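Local coordinates for protein sulfoquinovosidase (Escherichia coli, PDB 5AEG) that hydrolyses sulfoquinovosyl diacylglycerides and simpler sulfoquinovosides such as sulfoquinovosyl glycerol, releasing sulfoquinovose for breakdown by sulfoglycolysis, at residues E632-H637 and R663-W668. Numbering follows the deposited sequence.
Sequences EDNWVH and RADSEW
With CG anti to the carbonyl carbon in both R663 and W635 (chi1 -72° and -70°), the arginine stem and the indole come together on the one face where their antiparallel, non-hydrogen-bonded pairing puts both side chains. The arginine CG makes an off-centre CH-pi contact with the six-membered ring, 3.7 Å from W635 CZ3. Tryptophan offers a broad flat ring to pack against; arginine suits because its CH2 groups can do so and still carry a charge beyond it. The chain then bends at chi3 (60°), which turns NE toward D633. There R663 NE gives D633 OD2 a salt-bridging hydrogen bond of 2.9 Å; the oxygen lies near the guanidinium plane, but the donor stands above the carboxylate plane. Y594 also binds OD2, and D612 pairs with R663 NH1. Aspartate fits because its two oxygens divide the work: OD1 accepts from the backbone N of N634 and from water 2, which R663 NH2 also binds. Where the strands part, A664 N donates to N634 O at 3.0 Å, and the small A664 methyl meets V636 CG2 at 3.9 Å. A type I turn from R663 to S666 then bends the chain away. In the C-terminal domain of this family 31 hydrolase, strand 635-637 runs between strands 660-663 and 643-644, while 663-668 leads from the end of strand 660-663 into helix 669-673.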
ATOM      1  N   GLU A 632      21.223  -7.752  18.492  1.00 25.47           N
ATOM      2  CA  GLU A 632      22.034  -8.780  19.159  1.00 25.00           C
ATOM      3  C   GLU A 632      21.537 -10.178  18.878  1.00 23.28           C
ATOM      4  O   GLU A 632      20.429 -10.571  19.255  1.00 27.07           O
ATOM      5  CB  GLU A 632      22.097  -8.511  20.715  1.00 29.91           C
ATOM      6  CG  GLU A 632      23.290  -9.254  21.390  1.00 33.55           C
ATOM      7  CD  GLU A 632      24.650  -8.892  20.765  1.00 37.06           C
ATOM      8  OE1 GLU A 632      25.244  -7.779  21.029  1.00 38.00           O
ATOM      9  OE2 GLU A 632      25.163  -9.729  19.967  1.00 37.33           O
ATOM     10  N   ASP A 633      22.333 -10.920  18.117  1.00 26.21           N
ATOM     11  CA  ASP A 633      21.984 -12.258  17.728  1.00 27.20           C
ATOM     12  C   ASP A 633      23.245 -12.784  17.100  1.00 22.97           C
ATOM     13  O   ASP A 633      24.202 -12.080  16.894  1.00 26.85           O
ATOM     14  CB  ASP A 633      20.762 -12.364  16.753  1.00 26.88           C
ATOM     15  CG  ASP A 633      19.903 -13.550  17.003  1.00 28.92           C
ATOM     16  OD1 ASP A 633      20.476 -14.610  17.300  1.00 28.84           O
ATOM     17  OD2 ASP A 633      18.642 -13.532  16.852  1.00 27.54           O
ATOM     18  N   ASN A 634      23.213 -14.058  16.821  1.00 24.36           N
ATOM     19  CA  ASN A 634      24.314 -14.681  16.046  1.00 26.57           C
ATOM     20  C   ASN A 634      23.944 -14.720  14.546  1.00 21.65           C
ATOM     21  O   ASN A 634      23.158 -15.546  14.148  1.00 25.76           O
ATOM     22  CB  ASN A 634      24.641 -16.031  16.630  1.00 27.99           C
ATOM     23  CG  ASN A 634      25.375 -15.848  18.021  1.00 36.68           C
ATOM     24  OD1 ASN A 634      26.363 -15.023  18.199  1.00 43.66           O
ATOM     25  ND2 ASN A 634      24.819 -16.456  18.990  1.00 36.05           N
ATOM     26  N   TRP A 635      24.557 -13.820  13.818  1.00 21.54           N
ATOM     27  CA  TRP A 635      24.244 -13.553  12.399  1.00 24.11           C
ATOM     28  C   TRP A 635      25.296 -14.192  11.540  1.00 24.64           C
ATOM     29  O   TRP A 635      26.461 -14.262  11.923  1.00 27.05           O
ATOM     30  CB  TRP A 635      24.170 -12.048  12.162  1.00 23.13           C
ATOM     31  CG  TRP A 635      22.989 -11.430  12.802  1.00 22.69           C
ATOM     32  CD1 TRP A 635      23.011 -10.655  13.915  1.00 22.40           C
ATOM     33  CD2 TRP A 635      21.593 -11.595  12.455  1.00 21.75           C
ATOM     34  NE1 TRP A 635      21.775 -10.258  14.212  1.00 23.83           N
ATOM     35  CE2 TRP A 635      20.870 -10.879  13.384  1.00 24.49           C
ATOM     36  CE3 TRP A 635      20.907 -12.267  11.444  1.00 22.49           C
ATOM     37  CZ2 TRP A 635      19.513 -10.785  13.338  1.00 23.57           C
ATOM     38  CZ3 TRP A 635      19.566 -12.143  11.379  1.00 23.63           C
ATOM     39  CH2 TRP A 635      18.879 -11.427  12.325  1.00 23.50           C
ATOM     40  N   VAL A 636      24.871 -14.717  10.392  1.00 23.76           N
ATOM     41  CA  VAL A 636      25.771 -15.245   9.383  1.00 23.56           C
ATOM     42  C   VAL A 636      25.513 -14.555   8.051  1.00 24.04           C
ATOM     43  O   VAL A 636      24.348 -14.552   7.603  1.00 19.85           O
ATOM     44  CB  VAL A 636      25.492 -16.759   9.193  1.00 22.68           C
ATOM     45  CG1 VAL A 636      26.496 -17.319   8.216  1.00 23.99           C
ATOM     46  CG2 VAL A 636      25.607 -17.451  10.519  1.00 26.71           C
ATOM     47  N   HIS A 637      26.521 -13.903   7.510  1.00 21.67           N
ATOM     48  CA  HIS A 637      26.432 -13.285   6.193  1.00 22.59           C
ATOM     49  C   HIS A 637      26.160 -14.358   5.124  1.00 27.45           C
ATOM     50  O   HIS A 637      26.916 -15.361   5.012  1.00 25.61           O
ATOM     51  CB  HIS A 637      27.677 -12.493   5.942  1.00 23.46           C
ATOM     52  CG  HIS A 637      27.720 -11.751   4.643  1.00 26.45           C
ATOM     53  ND1 HIS A 637      28.582 -12.087   3.617  1.00 27.85           N
ATOM     54  CD2 HIS A 637      26.986 -10.714   4.186  1.00 27.10           C
ATOM     55  CE1 HIS A 637      28.384 -11.281   2.596  1.00 28.92           C
ATOM     56  NE2 HIS A 637      27.458 -10.406   2.925  1.00 25.51           N
ATOM     57  N   ARG A 663      20.122 -16.011  10.815  1.00 24.11           N
ATOM     58  CA  ARG A 663      20.320 -16.410  12.232  1.00 24.98           C
ATOM     59  C   ARG A 663      20.959 -17.861  12.184  1.00 22.58           C
ATOM     60  O   ARG A 663      20.362 -18.801  11.685  1.00 25.08           O
ATOM     61  CB  ARG A 663      18.986 -16.449  13.002  1.00 26.00           C
ATOM     62  CG  ARG A 663      18.399 -15.060  13.287  1.00 28.54           C
ATOM     63  CD  ARG A 663      17.137 -15.116  14.113  1.00 32.03           C
ATOM     64  NE  ARG A 663      17.402 -15.744  15.393  1.00 35.24           N
ATOM     65  CZ  ARG A 663      16.921 -16.907  15.807  1.00 36.00           C
ATOM     66  NH1 ARG A 663      16.132 -17.683  15.039  1.00 34.16           N
ATOM     67  NH2 ARG A 663      17.319 -17.333  17.031  1.00 36.06           N
ATOM     68  N   ALA A 664      22.169 -17.974  12.711  1.00 26.95           N
ATOM     69  CA  ALA A 664      22.891 -19.279  12.890  1.00 27.29           C
ATOM     70  C   ALA A 664      22.016 -20.314  13.502  1.00 29.52           C
ATOM     71  O   ALA A 664      22.071 -21.438  13.104  1.00 32.73           O
ATOM     72  CB  ALA A 664      24.122 -19.045  13.746  1.00 29.97           C
ATOM     73  N   ASP A 665      21.107 -19.910  14.403  1.00 30.75           N
ATOM     74  CA  ASP A 665      20.230 -20.859  15.126  1.00 32.59           C
ATOM     75  C   ASP A 665      18.945 -21.146  14.445  1.00 33.91           C
ATOM     76  O   ASP A 665      18.134 -21.873  14.978  1.00 32.49           O
ATOM     77  CB  ASP A 665      19.932 -20.314  16.536  1.00 39.06           C
ATOM     78  CG  ASP A 665      21.218 -20.123  17.347  1.00 43.49           C
ATOM     79  OD1 ASP A 665      22.106 -20.979  17.232  1.00 52.27           O
ATOM     80  OD2 ASP A 665      21.380 -19.133  18.042  1.00 44.91           O
ATOM     81  N   SER A 666      18.700 -20.574  13.256  1.00 28.38           N
ATOM     82  CA  SER A 666      17.467 -20.890  12.586  1.00 27.08           C
ATOM     83  C   SER A 666      17.391 -22.370  12.282  1.00 28.52           C
ATOM     84  O   SER A 666      18.383 -22.994  11.841  1.00 31.28           O
ATOM     85  CB  SER A 666      17.423 -20.130  11.214  1.00 25.86           C
ATOM     86  OG  SER A 666      16.294 -20.543  10.522  1.00 26.84           O
ATOM     87  N   GLU A 667      16.207 -22.905  12.358  1.00 28.98           N
ATOM     88  CA  GLU A 667      15.987 -24.273  11.917  1.00 31.85           C
ATOM     89  C   GLU A 667      16.129 -24.423  10.442  1.00 33.41           C
ATOM     90  O   GLU A 667      16.286 -25.509   9.964  1.00 28.74           O
ATOM     91  CB  GLU A 667      14.652 -24.830  12.417  1.00 36.70           C
ATOM     92  CG  GLU A 667      13.380 -24.263  11.805  1.00 45.72           C
ATOM     93  CD  GLU A 667      12.874 -22.946  12.470  1.00 48.13           C
ATOM     94  OE1 GLU A 667      13.659 -22.164  13.100  1.00 47.36           O
ATOM     95  OE2 GLU A 667      11.661 -22.698  12.321  1.00 51.98           O
ATOM     96  N   TRP A 668      16.120 -23.313   9.690  1.00 28.05           N
ATOM     97  CA  TRP A 668      16.380 -23.281   8.239  1.00 26.64           C
ATOM     98  C   TRP A 668      17.846 -23.005   7.833  1.00 27.03           C
ATOM     99  O   TRP A 668      18.144 -22.751   6.630  1.00 23.34           O
ATOM    100  CB  TRP A 668      15.516 -22.110   7.635  1.00 25.18           C
ATOM    101  CG  TRP A 668      14.022 -22.338   7.777  1.00 22.83           C
ATOM    102  CD1 TRP A 668      13.159 -21.776   8.730  1.00 22.15           C
ATOM    103  CD2 TRP A 668      13.219 -23.081   6.916  1.00 22.21           C
ATOM    104  NE1 TRP A 668      11.882 -22.179   8.502  1.00 24.36           N
ATOM    105  CE2 TRP A 668      11.899 -22.989   7.391  1.00 24.53           C
ATOM    106  CE3 TRP A 668      13.475 -23.852   5.779  1.00 27.21           C
ATOM    107  CZ2 TRP A 668      10.883 -23.584   6.755  1.00 24.87           C
ATOM    108  CZ3 TRP A 668      12.419 -24.474   5.169  1.00 25.32           C
ATOM    109  CH2 TRP A 668      11.160 -24.317   5.642  1.00 24.12           C
TER
HETATM  110  O   HOH W   1      21.130 -17.125  15.620  1.00 30.58           O
HETATM  111  O   HOH W   2      19.264 -16.368  18.793  1.00 39.51           O